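Local coordinates for benzoate 1,2-dioxygenase beta subunit (PDB 3E99), which probably serves as the non-catalytic, structural subunit of the dioxygenase that uses molecular oxygen to convert benzoate to a cis-diol, at residues Ala25-Leu30 and Arg75-Arg80; Val38-Ser43 and Ser145-Leu150; Thr108-Trp113 and Phe127-Tyr132. One frame throughout, in Å; residues are numbered along the deposited sequence.

Contact 1: Ala25-Leu30 and Arg75-Arg80; sequences AWDAWL and RIKTER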
loop_
_atom_site.group_PDB
_atom_site.type_symbol
_atom_site.label_atom_id
_atom_site.label_comp_id
_atom_site.label_asym_id
_atom_site.label_seq_id
_atom_site.Cartn_x
_atom_site.Cartn_y
_atom_site.Cartn_z
ATOM N N ALA A 25 8.130 15.061 -13.305
ATOM C CA ALA A 25 8.268 16.487 -13.000
ATOM C C ALA A 25 9.600 16.687 -12.266
ATOM O O ALA A 25 9.630 16.928 -11.061
ATOM C CB ALA A 25 7.115 16.934 -12.098
ATOM N N TRP A 26 10.699 16.617 -13.005
ATOM C CA TRP A 26 12.025 16.402 -12.389
ATOM C C TRP A 26 12.489 17.613 -11.603
ATOM O O TRP A 26 13.036 17.463 -10.535
ATOM C CB TRP A 26 13.084 16.044 -13.453
ATOM C CG TRP A 26 12.717 14.999 -14.364
ATOM C CD1 TRP A 26 12.563 15.109 -15.721
ATOM C CD2 TRP A 26 12.449 13.636 -14.041
ATOM N NE1 TRP A 26 12.210 13.910 -16.255
ATOM C CE2 TRP A 26 12.142 12.978 -15.247
ATOM C CE3 TRP A 26 12.453 12.899 -12.851
ATOM C CZ2 TRP A 26 11.816 11.631 -15.296
ATOM C CZ3 TRP A 26 12.116 11.553 -12.895
ATOM C CH2 TRP A 26 11.790 10.936 -14.121
ATOM N N ASP A 27 12.255 18.834 -12.129
ATOM C CA ASP A 27 12.637 20.053 -11.409
ATOM C C ASP A 27 11.842 20.261 -10.130
ATOM O O ASP A 27 12.398 20.624 -9.109
ATOM C CB ASP A 27 12.520 21.293 -12.309
ATOM C CG ASP A 27 13.438 21.234 -13.498
ATOM O OD1 ASP A 27 14.377 20.406 -13.493
ATOM O OD2 ASP A 27 13.226 22.028 -14.432
ATOM N N ALA A 28 10.541 20.055 -10.184
ATOM C CA ALA A 28 9.693 20.118 -8.973
ATOM C C ALA A 28 10.123 19.078 -7.917
ATOM O O ALA A 28 10.157 19.357 -6.699
ATOM C CB ALA A 28 8.215 19.934 -9.361
ATOM N N TRP A 29 10.446 17.887 -8.388
ATOM C CA TRP A 29 10.970 16.819 -7.549
ATOM C C TRP A 29 12.260 17.240 -6.823
ATOM O O TRP A 29 12.391 17.026 -5.633
ATOM C CB TRP A 29 11.213 15.546 -8.346
ATOM C CG TRP A 29 11.786 14.429 -7.474
ATOM C CD1 TRP A 29 11.133 13.680 -6.526
ATOM C CD2 TRP A 29 13.151 14.006 -7.453
ATOM N NE1 TRP A 29 12.003 12.793 -5.941
ATOM C CE2 TRP A 29 13.257 12.985 -6.482
ATOM C CE3 TRP A 29 14.288 14.374 -8.185
ATOM C CZ2 TRP A 29 14.450 12.314 -6.228
ATOM C CZ3 TRP A 29 15.515 13.737 -7.907
ATOM C CH2 TRP A 29 15.577 12.708 -6.902
ATOM N N LEU A 30 13.221 17.788 -7.559
ATOM C CA LEU A 30 14.463 18.242 -6.964
ATOM C C LEU A 30 14.188 19.253 -5.903
ATOM O O LEU A 30 14.922 19.305 -4.932
ATOM C CB LEU A 30 15.424 18.841 -8.016
ATOM C CG LEU A 30 16.113 17.804 -8.900
ATOM C CD1 LEU A 30 16.642 18.414 -10.229
ATOM C CD2 LEU A 30 17.183 17.010 -8.139
ATOM N N ARG A 75 21.041 13.712 -16.544
ATOM C CA ARG A 75 21.245 12.487 -17.356
ATOM C C ARG A 75 19.904 11.855 -17.781
ATOM O O ARG A 75 19.742 11.432 -18.923
ATOM C CB ARG A 75 22.122 11.428 -16.635
ATOM C CG ARG A 75 22.334 10.148 -17.498
ATOM C CD ARG A 75 23.061 8.963 -16.788
ATOM N NE ARG A 75 22.526 8.594 -15.462
ATOM C CZ ARG A 75 21.325 8.042 -15.193
ATOM N NH1 ARG A 75 20.423 7.787 -16.136
ATOM N NH2 ARG A 75 21.011 7.760 -13.930
ATOM N N ILE A 76 18.968 11.793 -16.856
ATOM C CA ILE A 76 17.651 11.251 -17.155
ATOM C C ILE A 76 16.958 12.075 -18.243
ATOM O O ILE A 76 16.382 11.536 -19.189
ATOM C CB ILE A 76 16.805 11.121 -15.879
ATOM C CG1 ILE A 76 17.319 9.918 -15.035
ATOM C CG2 ILE A 76 15.310 10.965 -16.234
ATOM C CD1 ILE A 76 17.055 10.033 -13.563
ATOM N N LYS A 77 16.986 13.396 -18.097
ATOM C CA LYS A 77 16.381 14.252 -19.109
ATOM C C LYS A 77 17.031 14.004 -20.467
ATOM O O LYS A 77 16.325 13.904 -21.503
ATOM C CB LYS A 77 16.497 15.735 -18.709
ATOM C CG LYS A 77 15.722 16.146 -17.513
ATOM C CD LYS A 77 15.812 17.667 -17.349
ATOM C CE LYS A 77 15.001 18.189 -16.189
ATOM N NZ LYS A 77 15.334 19.630 -15.975
ATOM N N THR A 78 18.367 13.855 -20.487
ATOM C CA THR A 78 19.078 13.660 -21.756
ATOM C C THR A 78 18.667 12.349 -22.418
ATOM O O THR A 78 18.358 12.320 -23.595
ATOM C CB THR A 78 20.613 13.706 -21.594
ATOM O OG1 THR A 78 20.970 14.949 -21.009
ATOM C CG2 THR A 78 21.298 13.597 -22.941
ATOM N N GLU A 79 18.619 11.278 -21.639
ATOM C CA GLU A 79 18.148 9.983 -22.140
ATOM C C GLU A 79 16.733 10.076 -22.711
ATOM O O GLU A 79 16.450 9.551 -23.773
ATOM C CB GLU A 79 18.200 8.924 -21.010
ATOM C CG GLU A 79 19.643 8.546 -20.645
ATOM C CD GLU A 79 19.769 7.605 -19.457
ATOM O OE1 GLU A 79 18.816 7.488 -18.628
ATOM O OE2 GLU A 79 20.871 7.004 -19.353
ATOM N N ARG A 80 15.840 10.758 -22.009
ATOM C CA ARG A 80 14.452 10.847 -22.422
ATOM C C ARG A 80 14.214 11.729 -23.629
ATOM O O ARG A 80 13.231 11.559 -24.345
ATOM C CB ARG A 80 13.595 11.313 -21.240
ATOM C CG ARG A 80 13.501 10.259 -20.140
ATOM C CD ARG A 80 12.747 10.761 -18.932
ATOM N NE ARG A 80 11.412 11.183 -19.325
ATOM C CZ ARG A 80 10.388 10.357 -19.515
ATOM N NH1 ARG A 80 10.540 9.053 -19.322
ATOM N NH2 ARG A 80 9.209 10.851 -19.895
HETATM O O HOH W 1 11.789 14.000 -19.055
#
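W26 of the short helix 26-30 packs against I76, K77 and R80 of helix 66-82 on the helical side of an NTF2-like alpha+beta fold. The two helical segments run nearly antiparallel, at 169°. Their axes stay 12.5 Å apart, and the indole bridges the gap. I76 CG2 sits over one face of the six-membered ring, toward its rim, and is 3.7 Å from W26 CZ2. This is a CH-pi contact. The side chains of W26 and I76 cross at about a right angle. K77 slides past the indole in the opposite direction, with its CG 3.8 Å from W26 CD1. The lysine chain is extended beyond CG. Its NZ thus reaches D27 and forms a salt bridge, 2.8 Å from D27 OD1. The ammonium meets the carboxylate on the syn side, 22° out of its plane. A bound acetate ion also lies close to the K77 side chain.

R80 crosses the indole at about a right angle, with R80 CD 3.9 Å from W26 CZ2. The bend at chi3 (58°) then sets NE, which faces a water. This water lies in the plane of both the indole and the guanidinium. It accepts from W26 NE1 at 2.8 Å and from R80 NE at 2.9 Å. R80 NH1 forms a salt bridge to D87. V73 of the same helix and L21 of helix 7-22 also pack on W26. The contact therefore pairs a buried apolar ring with a charged outer border. The N-H of the buried indole is satisfied by the water, which thereby links the two helices.

Contact 2: Val38-Ser43 and Ser145-Leu150; sequences VFWMPS and SKYVVL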
loop_
_atom_site.group_PDB
_atom_site.type_symbol
_atom_site.label_atom_id
_atom_site.label_comp_id
_atom_site.label_asym_id
_atom_site.label_seq_id
_atom_site.Cartn_x
_atom_site.Cartn_y
_atom_site.Cartn_z
ATOM N N VAL A 38 21.531 14.655 1.716
ATOM C CA VAL A 38 22.301 13.444 1.473
ATOM C C VAL A 38 21.318 12.350 1.063
ATOM O O VAL A 38 20.242 12.235 1.652
ATOM C CB VAL A 38 23.038 12.955 2.756
ATOM C CG1 VAL A 38 23.828 11.687 2.465
ATOM C CG2 VAL A 38 23.962 14.033 3.283
ATOM N N PHE A 39 21.701 11.564 0.063
ATOM C CA PHE A 39 20.837 10.564 -0.557
ATOM C C PHE A 39 21.671 9.316 -0.641
ATOM O O PHE A 39 22.681 9.303 -1.310
ATOM C CB PHE A 39 20.428 11.036 -1.957
ATOM C CG PHE A 39 19.439 10.138 -2.669
ATOM C CD1 PHE A 39 19.796 8.865 -3.085
ATOM C CD2 PHE A 39 18.150 10.598 -2.951
ATOM C CE1 PHE A 39 18.868 8.041 -3.764
ATOM C CE2 PHE A 39 17.227 9.787 -3.627
ATOM C CZ PHE A 39 17.593 8.514 -4.039
ATOM N N TRP A 40 21.244 8.263 0.031
ATOM C CA TRP A 40 22.049 7.089 0.196
ATOM C C TRP A 40 21.246 5.800 0.101
ATOM O O TRP A 40 20.343 5.516 0.935
ATOM C CB TRP A 40 22.746 7.167 1.538
ATOM C CG TRP A 40 23.611 6.017 1.818
ATOM C CD1 TRP A 40 24.329 5.275 0.914
ATOM C CD2 TRP A 40 23.900 5.479 3.100
ATOM N NE1 TRP A 40 25.038 4.299 1.566
ATOM C CE2 TRP A 40 24.785 4.393 2.910
ATOM C CE3 TRP A 40 23.496 5.806 4.397
ATOM C CZ2 TRP A 40 25.265 3.620 3.973
ATOM C CZ3 TRP A 40 23.947 5.018 5.464
ATOM C CH2 TRP A 40 24.837 3.946 5.246
HETATM N N MSE A 41 21.579 5.012 -0.914
HETATM C CA MSE A 41 21.061 3.669 -1.019
HETATM C C MSE A 41 22.210 2.715 -0.924
HETATM O O MSE A 41 22.884 2.508 -1.928
HETATM C CB MSE A 41 20.303 3.444 -2.329
HETATM C CG MSE A 41 19.762 2.015 -2.466
HETATM SE SE MSE A 41 18.469 1.862 -4.018
HETATM C CE MSE A 41 19.643 2.266 -5.343
ATOM N N PRO A 42 22.436 2.132 0.277
ATOM C CA PRO A 42 23.525 1.176 0.478
ATOM C C PRO A 42 23.408 -0.126 -0.341
ATOM O O PRO A 42 22.325 -0.523 -0.756
ATOM C CB PRO A 42 23.446 0.867 1.967
ATOM C CG PRO A 42 22.031 1.167 2.336
ATOM C CD PRO A 42 21.670 2.332 1.531
ATOM N N SER A 43 24.563 -0.738 -0.587
ATOM C CA SER A 43 24.679 -2.047 -1.191
ATOM C C SER A 43 24.503 -3.001 -0.043
ATOM O O SER A 43 24.619 -2.601 1.123
ATOM C CB SER A 43 26.102 -2.249 -1.795
ATOM N N SER A 145 17.816 14.321 4.555
ATOM C CA SER A 145 18.496 13.036 4.371
ATOM C C SER A 145 17.522 11.948 3.896
ATOM O O SER A 145 16.428 11.834 4.417
ATOM C CB SER A 145 19.173 12.605 5.687
ATOM O OG SER A 145 19.407 11.195 5.741
ATOM N N LYS A 146 17.937 11.167 2.894
ATOM C CA LYS A 146 17.215 10.014 2.412
ATOM C C LYS A 146 18.108 8.769 2.400
ATOM O O LYS A 146 19.188 8.746 1.823
ATOM C CB LYS A 146 16.614 10.294 1.042
ATOM C CG LYS A 146 15.998 9.073 0.343
ATOM C CD LYS A 146 15.104 9.525 -0.727
ATOM C CE LYS A 146 14.639 8.345 -1.614
ATOM N NZ LYS A 146 13.527 8.819 -2.532
ATOM N N TYR A 147 17.617 7.721 3.063
ATOM C CA TYR A 147 18.269 6.442 3.176
ATOM C C TYR A 147 17.275 5.408 2.663
ATOM O O TYR A 147 16.125 5.364 3.134
ATOM C CB TYR A 147 18.556 6.174 4.649
ATOM C CG TYR A 147 19.102 4.814 4.967
ATOM C CD1 TYR A 147 20.428 4.507 4.716
ATOM C CD2 TYR A 147 18.300 3.852 5.563
ATOM C CE1 TYR A 147 20.949 3.283 5.041
ATOM C CE2 TYR A 147 18.812 2.611 5.887
ATOM C CZ TYR A 147 20.132 2.329 5.626
ATOM O OH TYR A 147 20.633 1.082 5.965
ATOM N N VAL A 148 17.718 4.594 1.716
ATOM C CA VAL A 148 16.861 3.643 1.028
ATOM C C VAL A 148 17.497 2.285 1.078
ATOM O O VAL A 148 18.615 2.109 0.601
ATOM C CB VAL A 148 16.680 3.981 -0.466
ATOM C CG1 VAL A 148 15.757 2.941 -1.146
ATOM C CG2 VAL A 148 16.154 5.359 -0.661
ATOM N N VAL A 149 16.771 1.341 1.626
ATOM C CA VAL A 149 17.109 -0.084 1.612
ATOM C C VAL A 149 16.274 -0.799 0.539
ATOM O O VAL A 149 15.025 -0.941 0.652
ATOM C CB VAL A 149 16.881 -0.667 3.034
ATOM C CG1 VAL A 149 17.157 -2.185 3.120
ATOM C CG2 VAL A 149 17.759 0.114 4.009
ATOM N N LEU A 150 16.963 -1.208 -0.533
ATOM C CA LEU A 150 16.345 -2.008 -1.589
ATOM C C LEU A 150 16.459 -3.456 -1.224
ATOM O O LEU A 150 17.564 -4.027 -1.148
ATOM C CB LEU A 150 17.019 -1.782 -2.918
ATOM C CG LEU A 150 16.540 -2.606 -4.104
ATOM C CD1 LEU A 150 15.171 -2.172 -4.520
ATOM C CD2 LEU A 150 17.547 -2.447 -5.208
HETATM O O HOH W 2 19.616 -0.705 -0.284
#
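W40 and Y147 lie side by side and point the same way from neighbouring strands. Both have CG anti to the backbone N (chi1 -180° for W40, 174° for Y147), which sends the two rings off the strands in the same direction. The edge of Y147 is turned to one face of W40, in an offset edge-to-face pair with planes at 60°. The six-membered ring of W40 and the ring of Y147 have centroids 5.0 Å apart. The closest atoms are Y147 CD1 and W40 CE3, at 3.3 Å. P42 crosses Y147 at about a right angle, with P42 CG 3.6 Å from Y147 CE1. W40 NE1 bonds to S59 OG on the next strand.

These strands, 37-42 and 142-150, form the one parallel pairing in the mixed sheet of this NTF2-like fold. K146 N bonds to V38 O, W40 N to K146 O, and V148 N to W40 O.

F39 and K146 project from the other face of the sheet, again side by side. K146 CG lies over the F39 ring toward its rim. The lysine is extended, and its CE comes 3.6 Å from F39 CE2. Its NZ is held by the hydroxyls of Y132 and Y33 and by I164 O. Selenomethionine M41 crosses V148 and L150 obliquely, with M41 SE 4.1 Å from V148 CG1. Past the last direct backbone bond, a water donates to P42 O and V148 O and accepts from L150 N at 2.7 Å.

Contact 3: Thr108-Trp113 and Phe127-Tyr132; sequences TVRFNW and FGMSRY
F111, S130 and Y132 pack tightly on one face of the paired strands, and W113 lies over the backbone of F127 and G128 on the same face. The edge of F111 meets the face of Y132, with ring planes at 73°. F111 CZ is 3.6 Å from Y132 CE1. S130 CB sits over a face of the F111 ring, 3.5 Å from F111 CZ. W113 CG takes the crowded position between backbone N and carbonyl carbon (chi1 56°). The indole covers the opposite strand, with G128 CA 4.2 Å from the centroid of its five-membered ring. L14 of helix 7-22 covers F111 and Y132, and Y132 OH bonds to E17 of that helix.

The other face is more polar. Its arginines, R110 and R131, are partly exposed, with guanidiniums nearly perpendicular. R110 NH1 and R131 NH2 are 3.7 Å apart, a close approach of like charges. R131 NE has a salt bridge to E100, which probably eases the repulsion. M129 and N112 are the buried part of this face. The CE of selenomethionine M129 lies over the centre of the R110 guanidinium, 3.8 Å above its plane. N112 ND2 bonds to H92 O of the second subunit.

Six backbone hydrogen bonds join V109, F111 and W113 to Y132, S130 and G128. This is a regular antiparallel beta hairpin, its F111 and Y132 face covered by helix 7-22, as in the helix-lined concave sheet of NTF2-like proteins.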
loop_
_atom_site.group_PDB
_atom_site.type_symbol
_atom_site.label_atom_id
_atom_site.label_comp_id
_atom_site.label_asym_id
_atom_site.label_seq_id
_atom_site.Cartn_x
_atom_site.Cartn_y
_atom_site.Cartn_z
ATOM N N THR A 108 11.855 12.921 11.425
ATOM C CA THR A 108 12.424 11.712 10.870
ATOM C C THR A 108 11.376 10.602 10.909
ATOM O O THR A 108 10.774 10.345 11.960
ATOM C CB THR A 108 13.701 11.301 11.638
ATOM O OG1 THR A 108 14.678 12.359 11.585
ATOM C CG2 THR A 108 14.340 10.031 11.040
ATOM N N VAL A 109 11.166 9.938 9.757
ATOM C CA VAL A 109 10.170 8.882 9.611
ATOM C C VAL A 109 10.791 7.704 8.858
ATOM O O VAL A 109 11.780 7.878 8.121
ATOM C CB VAL A 109 8.945 9.381 8.815
ATOM C CG1 VAL A 109 8.238 10.538 9.597
ATOM C CG2 VAL A 109 9.384 9.862 7.444
ATOM N N ARG A 110 10.219 6.525 9.031
ATOM C CA ARG A 110 10.563 5.372 8.193
ATOM C C ARG A 110 9.319 4.846 7.543
ATOM O O ARG A 110 8.189 5.064 8.037
ATOM C CB ARG A 110 11.210 4.269 9.002
ATOM C CG ARG A 110 10.307 3.583 9.977
ATOM C CD ARG A 110 10.971 2.464 10.655
ATOM N NE ARG A 110 11.178 1.302 9.810
ATOM C CZ ARG A 110 12.114 0.386 10.038
ATOM N NH1 ARG A 110 12.942 0.486 11.076
ATOM N NH2 ARG A 110 12.198 -0.669 9.252
ATOM N N PHE A 111 9.490 4.123 6.443
ATOM C CA PHE A 111 8.320 3.612 5.723
ATOM C C PHE A 111 8.737 2.489 4.779
ATOM O O PHE A 111 9.921 2.371 4.442
ATOM C CB PHE A 111 7.501 4.732 4.977
ATOM C CG PHE A 111 8.273 5.499 3.934
ATOM C CD1 PHE A 111 8.424 5.015 2.628
ATOM C CD2 PHE A 111 8.936 6.646 4.272
ATOM C CE1 PHE A 111 9.149 5.693 1.715
ATOM C CE2 PHE A 111 9.687 7.312 3.358
ATOM C CZ PHE A 111 9.795 6.851 2.065
ATOM N N ASN A 112 7.783 1.625 4.391
ATOM C CA ASN A 112 8.039 0.608 3.363
ATOM C C ASN A 112 7.506 1.132 2.048
ATOM O O ASN A 112 6.624 1.997 2.021
ATOM C CB ASN A 112 7.349 -0.715 3.739
ATOM C CG ASN A 112 7.946 -1.340 4.977
ATOM O OD1 ASN A 112 9.041 -0.939 5.394
ATOM N ND2 ASN A 112 7.251 -2.327 5.571
ATOM N N TRP A 113 7.981 0.595 0.945
ATOM C CA TRP A 113 7.531 1.085 -0.335
ATOM C C TRP A 113 7.687 -0.014 -1.371
ATOM O O TRP A 113 8.369 -1.037 -1.171
ATOM C CB TRP A 113 8.322 2.373 -0.719
ATOM C CG TRP A 113 9.775 2.117 -0.709
ATOM C CD1 TRP A 113 10.650 2.389 0.328
ATOM C CD2 TRP A 113 10.564 1.547 -1.752
ATOM N NE1 TRP A 113 11.899 2.017 -0.011
ATOM C CE2 TRP A 113 11.897 1.503 -1.279
ATOM C CE3 TRP A 113 10.297 1.091 -3.057
ATOM C CZ2 TRP A 113 12.930 0.987 -2.021
ATOM C CZ3 TRP A 113 11.324 0.609 -3.798
ATOM C CH2 TRP A 113 12.642 0.557 -3.288
ATOM N N PHE A 127 11.130 -2.990 -4.116
ATOM C CA PHE A 127 10.533 -2.794 -2.818
ATOM C C PHE A 127 11.571 -2.736 -1.731
ATOM O O PHE A 127 12.684 -3.193 -1.908
ATOM C CB PHE A 127 9.500 -3.855 -2.540
ATOM C CG PHE A 127 10.068 -5.239 -2.280
ATOM C CD1 PHE A 127 10.273 -6.117 -3.334
ATOM C CD2 PHE A 127 10.332 -5.672 -0.999
ATOM C CE1 PHE A 127 10.762 -7.390 -3.111
ATOM C CE2 PHE A 127 10.823 -6.959 -0.775
ATOM C CZ PHE A 127 11.046 -7.791 -1.855
ATOM N N GLY A 128 11.205 -2.100 -0.630
ATOM C CA GLY A 128 12.095 -1.988 0.494
ATOM C C GLY A 128 11.618 -0.999 1.527
ATOM O O GLY A 128 10.393 -0.778 1.677
HETATM N N MSE A 129 12.580 -0.448 2.268
HETATM C CA MSE A 129 12.311 0.488 3.344
HETATM C C MSE A 129 13.101 1.757 3.088
HETATM O O MSE A 129 14.155 1.743 2.424
HETATM C CB MSE A 129 12.732 -0.175 4.653
HETATM C CG MSE A 129 12.793 0.691 5.823
HETATM SE SE MSE A 129 14.575 1.451 5.990
HETATM C CE MSE A 129 14.015 2.355 7.291
ATOM N N SER A 130 12.598 2.860 3.607
ATOM C CA SER A 130 13.300 4.112 3.541
ATOM C C SER A 130 13.175 4.851 4.854
ATOM O O SER A 130 12.185 4.642 5.577
ATOM C CB SER A 130 12.756 4.972 2.377
ATOM O OG SER A 130 13.209 4.452 1.152
ATOM N N ARG A 131 14.215 5.641 5.171
ATOM C CA ARG A 131 14.228 6.596 6.256
ATOM C C ARG A 131 14.467 7.992 5.699
ATOM O O ARG A 131 15.408 8.245 4.958
ATOM C CB ARG A 131 15.295 6.239 7.311
ATOM C CG ARG A 131 15.300 7.159 8.492
ATOM C CD ARG A 131 16.203 6.674 9.637
ATOM N NE ARG A 131 15.624 5.494 10.284
ATOM C CZ ARG A 131 16.067 4.231 10.139
ATOM N NH1 ARG A 131 17.123 3.955 9.398
ATOM N NH2 ARG A 131 15.432 3.250 10.755
ATOM N N TYR A 132 13.571 8.906 6.026
ATOM C CA TYR A 132 13.704 10.302 5.632
ATOM C C TYR A 132 13.845 11.196 6.878
ATOM O O TYR A 132 13.137 11.001 7.852
ATOM C CB TYR A 132 12.467 10.764 4.879
ATOM C CG TYR A 132 12.337 10.454 3.407
ATOM C CD1 TYR A 132 12.857 9.295 2.847
ATOM C CD2 TYR A 132 11.502 11.260 2.608
ATOM C CE1 TYR A 132 12.665 9.017 1.494
ATOM C CE2 TYR A 132 11.256 10.959 1.282
ATOM C CZ TYR A 132 11.850 9.862 0.719
ATOM O OH TYR A 132 11.613 9.593 -0.613
#

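From the N terminus, the chain passes through helix 26-30, the first half of contact 1, and then strand 37-42, the first half of contact 2. Helix 66-82 closes contact 1. Contacts 1 and 2 therefore cross along the chain. Their centres are 19 Å apart and they do not touch. Contact 3 follows as a short-range hairpin, opened by strand 106-119 and closed by strand 122-135. It falls wholly between the two halves of contact 2, which strand 142-150 closes last. Contacts 2 and 3 share one sheet. V149 N and M129 O, 2.8 Å apart, probably hydrogen-bond between them. Contact 1 ties helix to helix, while contacts 2 and 3 join the strands.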